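Side-chain contacts in cysteine protease (Xylella fastidiosa, PDB 3OIS), which probably cleaves peptide bonds as a papain-family cysteine protease and binds uridine diphosphate: residues 193-198 with 244-249; 187-192 with 281-286. All coordinates share one frame; numbering follows the deposited sequence.

Contact 1 (193-198 with 244-249); sequences HLKACL and YDDEIR
The ring of Tyr244 carries the methylene chain of Lys195 on one face and a methyl of Leu198 at its edge. CG of Lys195 stands over the ring centre, 3.6 Å from the centroid and 9° off the normal, a CH-pi contact. CB of Lys195 sits closer to the rim, 3.4 Å from CE1 of Tyr244. The extended lysine chain (chi2 172°) crosses the tyrosine side chain at about a right angle and brings NZ to Asp246. CD1 of Leu198 lies in the ring plane, 3.7 Å from CD1 of Tyr244. The phenol OH is hydrogen-bonded to the backbone O of Pro58.

This joins helix 191-199 to the end of strand 233-245, part of the antiparallel sheet of the papain-like fold, and to the turn after it. The turn opens with an Asx turn: OD1 of Asp245 accepts from N of Glu247.

NZ of Lys195 forms a salt bridge with OD1 of Asp246 at 2.8 Å. It arrives on the syn side, 19° out of the carboxylate plane. The same OD1 is hydrogen-bonded to OH of Tyr271. A water donates to OD2 of Asp246, at 2.6 Å, and accepts a weak bond from NZ of Lys195.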
loop_
_atom_site.group_PDB
_atom_site.type_symbol
_atom_site.label_atom_id
_atom_site.label_comp_id
_atom_site.label_asym_id
_atom_site.label_seq_id
_atom_site.Cartn_x
_atom_site.Cartn_y
_atom_site.Cartn_z
ATOM N N HIS A 193 12.757 6.510 12.969
ATOM C CA HIS A 193 12.663 7.068 11.621
ATOM C C HIS A 193 11.233 6.998 11.093
ATOM O O HIS A 193 10.778 7.947 10.502
ATOM C CB HIS A 193 13.582 6.370 10.666
ATOM C CG HIS A 193 15.006 6.769 10.836
ATOM N ND1 HIS A 193 15.762 7.272 9.801
ATOM C CD2 HIS A 193 15.803 6.777 11.936
ATOM C CE1 HIS A 193 16.968 7.566 10.248
ATOM N NE2 HIS A 193 17.025 7.267 11.536
ATOM N N LEU A 194 10.543 5.879 11.351
ATOM C CA LEU A 194 9.124 5.771 10.999
ATOM C C LEU A 194 8.323 6.808 11.788
ATOM O O LEU A 194 7.397 7.407 11.248
ATOM C CB LEU A 194 8.539 4.382 11.270
ATOM C CG LEU A 194 9.365 3.239 10.618
ATOM C CD1 LEU A 194 8.749 1.796 10.993
ATOM C CD2 LEU A 194 9.372 3.439 9.117
ATOM N N LYS A 195 8.676 6.993 13.052
ATOM C CA LYS A 195 7.897 7.983 13.831
ATOM C C LYS A 195 8.186 9.392 13.293
ATOM O O LYS A 195 7.267 10.221 13.198
ATOM C CB LYS A 195 8.163 7.901 15.341
ATOM C CG LYS A 195 7.715 6.639 16.112
ATOM C CD LYS A 195 8.287 6.738 17.575
ATOM C CE LYS A 195 7.650 5.684 18.430
ATOM N NZ LYS A 195 8.204 5.773 19.832
ATOM N N ALA A 196 9.445 9.692 12.972
ATOM C CA ALA A 196 9.821 11.041 12.533
ATOM C C ALA A 196 9.117 11.375 11.230
ATOM O O ALA A 196 8.699 12.537 11.012
ATOM C CB ALA A 196 11.273 11.128 12.319
ATOM N N CYS A 197 8.997 10.362 10.354
ATOM C CA CYS A 197 8.275 10.564 9.086
ATOM C C CYS A 197 6.821 11.028 9.385
ATOM O O CYS A 197 6.323 12.030 8.833
ATOM C CB CYS A 197 8.272 9.234 8.287
ATOM S SG CYS A 197 7.648 9.386 6.615
ATOM N N LEU A 198 6.149 10.262 10.259
ATOM C CA LEU A 198 4.761 10.583 10.582
ATOM C C LEU A 198 4.663 11.936 11.349
ATOM O O LEU A 198 3.673 12.672 11.185
ATOM C CB LEU A 198 4.179 9.440 11.417
ATOM C CG LEU A 198 4.020 8.110 10.639
ATOM C CD1 LEU A 198 3.865 6.968 11.714
ATOM C CD2 LEU A 198 2.839 8.181 9.639
ATOM N N TYR A 244 0.986 6.637 14.993
ATOM C CA TYR A 244 1.469 5.726 16.025
ATOM C C TYR A 244 1.022 6.200 17.416
ATOM O O TYR A 244 0.600 7.334 17.547
ATOM C CB TYR A 244 3.010 5.645 16.007
ATOM C CG TYR A 244 3.756 6.950 16.302
ATOM C CD1 TYR A 244 4.227 7.792 15.302
ATOM C CD2 TYR A 244 4.012 7.275 17.622
ATOM C CE1 TYR A 244 4.933 8.974 15.617
ATOM C CE2 TYR A 244 4.722 8.411 17.950
ATOM C CZ TYR A 244 5.195 9.237 16.950
ATOM O OH TYR A 244 5.918 10.394 17.286
ATOM N N ASP A 245 1.089 5.313 18.393
ATOM C CA ASP A 245 0.674 5.685 19.743
ATOM C C ASP A 245 1.584 4.999 20.707
ATOM O O ASP A 245 1.481 3.766 20.910
ATOM C CB ASP A 245 -0.814 5.373 20.002
ATOM C CG ASP A 245 -1.331 6.096 21.261
ATOM O OD1 ASP A 245 -0.483 6.485 22.074
ATOM O OD2 ASP A 245 -2.532 6.366 21.389
ATOM N N ASP A 246 2.502 5.765 21.316
ATOM C CA ASP A 246 3.364 5.188 22.398
ATOM C C ASP A 246 2.579 4.594 23.553
ATOM O O ASP A 246 3.135 3.710 24.225
ATOM C CB ASP A 246 4.355 6.195 22.978
ATOM C CG ASP A 246 5.495 6.490 22.055
ATOM O OD1 ASP A 246 5.692 5.775 21.019
ATOM O OD2 ASP A 246 6.215 7.470 22.338
ATOM N N GLU A 247 1.333 5.039 23.795
ATOM C CA GLU A 247 0.533 4.532 24.928
ATOM C C GLU A 247 0.328 3.031 24.781
ATOM O O GLU A 247 0.372 2.274 25.768
ATOM C CB GLU A 247 -0.803 5.280 25.012
ATOM C CG GLU A 247 -1.757 4.929 26.211
ATOM C CD GLU A 247 -1.164 5.309 27.575
ATOM O OE1 GLU A 247 -0.649 6.454 27.738
ATOM O OE2 GLU A 247 -1.223 4.432 28.482
ATOM N N ILE A 248 0.143 2.575 23.527
ATOM C CA ILE A 248 -0.082 1.144 23.304
ATOM C C ILE A 248 1.050 0.511 22.422
ATOM O O ILE A 248 1.004 -0.674 22.163
ATOM C CB ILE A 248 -1.487 0.916 22.692
ATOM C CG1 ILE A 248 -1.582 1.601 21.306
ATOM C CG2 ILE A 248 -2.604 1.443 23.721
ATOM C CD1 ILE A 248 -2.725 1.083 20.468
ATOM N N ARG A 249 2.050 1.304 22.007
ATOM C CA ARG A 249 3.209 0.840 21.200
ATOM C C ARG A 249 2.683 0.078 19.960
ATOM O O ARG A 249 3.078 -1.054 19.666
ATOM C CB ARG A 249 4.190 -0.014 22.043
ATOM C CG ARG A 249 4.876 0.798 23.216
ATOM C CD ARG A 249 5.729 -0.152 24.101
ATOM N NE ARG A 249 6.596 -0.964 23.223
ATOM C CZ ARG A 249 7.746 -0.566 22.667
ATOM N NH1 ARG A 249 8.390 -1.404 21.839
ATOM N NH2 ARG A 249 8.281 0.636 22.952
HETATM O O HOH W 1 7.589 8.957 20.659
#

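Contact 2 (187-192 with 281-286); sequences VAQDID and DDFWVI
One backbone hydrogen bond ties Val187 to Phe283. N of Val187 donates to O of Phe283 over 3.0 Å, with an angle of 154° at the hydrogen.

The apolar contacts lie beside this bond. CB of Val187 is 4.0 Å from CB of Phe283. CG2 of Val187 meets CG2 of Val285 at 3.3 Å, tight for two methyls, but Val285 has two deposited conformers, so the closeness is doubtful.

Gln189 packs against the Phe283 ring. Its CG is anti to the backbone N (chi1 176°) and the chain runs on extended, which lays the chain and its amide against CE2 of Phe283. CD of Gln189 is 3.5 Å from that atom. The approach is oblique, with the amide and ring planes 56° apart, so this is not a flat stack.

Polar groups fix the amide at both ends. NE2 of Gln189 donates to the backbone O atoms of Ile274 and Ala280. A water donates to OE1 of Gln189 and to OD2 of Asp281, each at 2.8 Å, and lies at the edge of the Phe283 ring. Gln189 is also the centre of an inverse gamma turn. Next to it, Asp190 is the N-cap of helix 191-199, with a weak bond from N of Asp192 to its OD1.

The bond between Val187 and Phe283 follows the backbone pairing of Val285 with Ser185, which belongs to antiparallel strands 280-287 and 183-186. From there the chain leads into helix 191-199, whose His193 touches Val187. The Phe283 ring also meets Phe206 of strand 204-211, the other neighbour of strand 280-287 in the sheet.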
loop_
_atom_site.group_PDB
_atom_site.type_symbol
_atom_site.label_atom_id
_atom_site.label_comp_id
_atom_site.label_asym_id
_atom_site.label_seq_id
_atom_site.Cartn_x
_atom_site.Cartn_y
_atom_site.Cartn_z
ATOM N N VAL A 187 12.362 4.876 3.706
ATOM C CA VAL A 187 12.522 5.098 5.147
ATOM C C VAL A 187 13.172 3.923 5.778
ATOM O O VAL A 187 12.824 2.769 5.489
ATOM C CB VAL A 187 11.197 5.363 5.925
ATOM C CG1 VAL A 187 11.546 5.853 7.338
ATOM C CG2 VAL A 187 10.289 6.432 5.279
ATOM N N ALA A 188 14.171 4.206 6.629
ATOM C CA ALA A 188 14.893 3.176 7.334
ATOM C C ALA A 188 13.972 2.442 8.233
ATOM O O ALA A 188 13.051 3.012 8.855
ATOM C CB ALA A 188 16.019 3.787 8.166
ATOM N N GLN A 189 14.180 1.145 8.311
ATOM C CA GLN A 189 13.295 0.369 9.181
ATOM C C GLN A 189 13.813 0.479 10.616
ATOM O O GLN A 189 14.472 -0.446 11.193
ATOM C CB GLN A 189 13.239 -1.084 8.681
ATOM C CG GLN A 189 12.438 -1.965 9.556
ATOM C CD GLN A 189 12.202 -3.320 8.898
ATOM O OE1 GLN A 189 12.980 -3.736 8.025
ATOM N NE2 GLN A 189 11.116 -3.972 9.256
ATOM N N ASP A 190 13.447 1.590 11.230
ATOM C CA ASP A 190 13.983 1.989 12.512
ATOM C C ASP A 190 12.796 2.716 13.063
ATOM O O ASP A 190 12.312 3.593 12.399
ATOM C CB ASP A 190 15.195 2.936 12.268
ATOM C CG ASP A 190 15.657 3.611 13.509
ATOM O OD1 ASP A 190 14.880 4.258 14.162
ATOM O OD2 ASP A 190 16.847 3.535 13.882
ATOM N N ILE A 191 12.356 2.373 14.277
ATOM C CA ILE A 191 11.082 2.927 14.811
ATOM C C ILE A 191 11.125 4.470 14.864
ATOM O O ILE A 191 10.153 5.155 14.515
ATOM C CB ILE A 191 10.738 2.304 16.154
ATOM C CG1 ILE A 191 10.203 0.906 15.932
ATOM C CG2 ILE A 191 9.674 3.084 16.910
ATOM C CD1 ILE A 191 10.364 0.104 17.210
ATOM N N ASP A 192 12.271 5.027 15.237
ATOM C CA ASP A 192 12.330 6.493 15.366
ATOM C C ASP A 192 12.279 7.182 13.994
ATOM O O ASP A 192 11.808 8.325 13.855
ATOM C CB ASP A 192 13.636 6.863 16.090
ATOM C CG ASP A 192 13.602 6.556 17.578
ATOM O OD1 ASP A 192 12.543 6.280 18.202
ATOM O OD2 ASP A 192 14.691 6.692 18.146
ATOM N N ASP A 281 8.922 -4.735 5.383
ATOM C CA ASP A 281 10.033 -4.213 4.634
ATOM C C ASP A 281 9.469 -3.164 3.658
ATOM O O ASP A 281 8.267 -2.939 3.602
ATOM C CB ASP A 281 10.667 -5.383 3.901
ATOM C CG ASP A 281 12.014 -5.071 3.283
ATOM O OD1 ASP A 281 12.474 -6.030 2.564
ATOM O OD2 ASP A 281 12.647 -4.029 3.529
ATOM N N ASP A 282 10.327 -2.509 2.876
ATOM C CA ASP A 282 9.941 -1.693 1.722
ATOM C C ASP A 282 9.055 -0.513 2.143
ATOM O O ASP A 282 7.954 -0.309 1.624
ATOM C CB ASP A 282 9.346 -2.532 0.546
ATOM C CG ASP A 282 10.359 -3.575 0.039
ATOM O OD1 ASP A 282 11.580 -3.225 0.001
ATOM O OD2 ASP A 282 9.970 -4.778 -0.103
ATOM N N PHE A 283 9.624 0.246 3.059
ATOM C CA PHE A 283 8.994 1.482 3.584
ATOM C C PHE A 283 9.352 2.626 2.639
ATOM O O PHE A 283 10.530 2.895 2.461
ATOM C CB PHE A 283 9.624 1.792 4.944
ATOM C CG PHE A 283 9.352 0.733 6.002
ATOM C CD1 PHE A 283 8.197 0.785 6.765
ATOM C CD2 PHE A 283 10.163 -0.386 6.109
ATOM C CE1 PHE A 283 7.872 -0.169 7.650
ATOM C CE2 PHE A 283 9.842 -1.432 7.041
ATOM C CZ PHE A 283 8.721 -1.301 7.861
ATOM N N TRP A 284 8.369 3.282 2.037
ATOM C CA TRP A 284 8.589 4.355 1.008
ATOM C C TRP A 284 7.686 5.535 1.291
ATOM O O TRP A 284 6.496 5.357 1.724
ATOM C CB TRP A 284 8.135 3.913 -0.348
ATOM C CG TRP A 284 9.092 2.919 -1.011
ATOM C CD1 TRP A 284 8.896 1.587 -1.118
ATOM C CD2 TRP A 284 10.278 3.247 -1.774
ATOM N NE1 TRP A 284 9.939 1.020 -1.911
ATOM C CE2 TRP A 284 10.767 2.034 -2.322
ATOM C CE3 TRP A 284 10.935 4.455 -2.099
ATOM C CZ2 TRP A 284 11.919 1.995 -3.127
ATOM C CZ3 TRP A 284 12.134 4.421 -2.863
ATOM C CH2 TRP A 284 12.591 3.198 -3.360
ATOM N N VAL A 285 8.251 6.708 0.988
ATOM C CA VAL A 285 7.534 8.029 1.048
ATOM C C VAL A 285 7.535 8.611 -0.340
ATOM O O VAL A 285 8.565 8.560 -1.040
ATOM C CB VAL A 285 8.275 9.022 1.944
ATOM C CG1 VAL A 285 7.445 10.330 2.114
ATOM C CG2 VAL A 285 8.558 8.410 3.240
ATOM N N ILE A 286 6.409 9.199 -0.764
ATOM C CA ILE A 286 6.370 9.844 -2.006
ATOM C C ILE A 286 6.132 11.366 -1.778
ATOM O O ILE A 286 5.599 11.776 -0.756
ATOM C CB ILE A 286 5.286 9.205 -2.872
ATOM C CG1 ILE A 286 3.844 9.395 -2.262
ATOM C CG2 ILE A 286 5.673 7.652 -3.116
ATOM C CD1 ILE A 286 2.800 9.146 -3.316
HETATM O O HOH W 2 13.484 -2.390 5.583
#

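How the contacts relate
The centres of the two contacts are about 12 Å apart. Along the chain the order is 187-192, 193-198, 244-249 and 281-286, so contact 1 falls between the two segments of contact 2. In contact 1 helix 191-199 meets the end of strand 233-245. In contact 2 the residues leading into that helix meet strand 280-287 of the same antiparallel sheet. Leu194 joins the two, with its CD2 3.7 Å from CD1 of Phe283. Together they hold the start and body of the helix against one sheet of the papain-like part of the chain. Contact 1 lies away from the annotated sites, whereas the Val285 side chain in contact 2 is about 10 Å from the bound UDP.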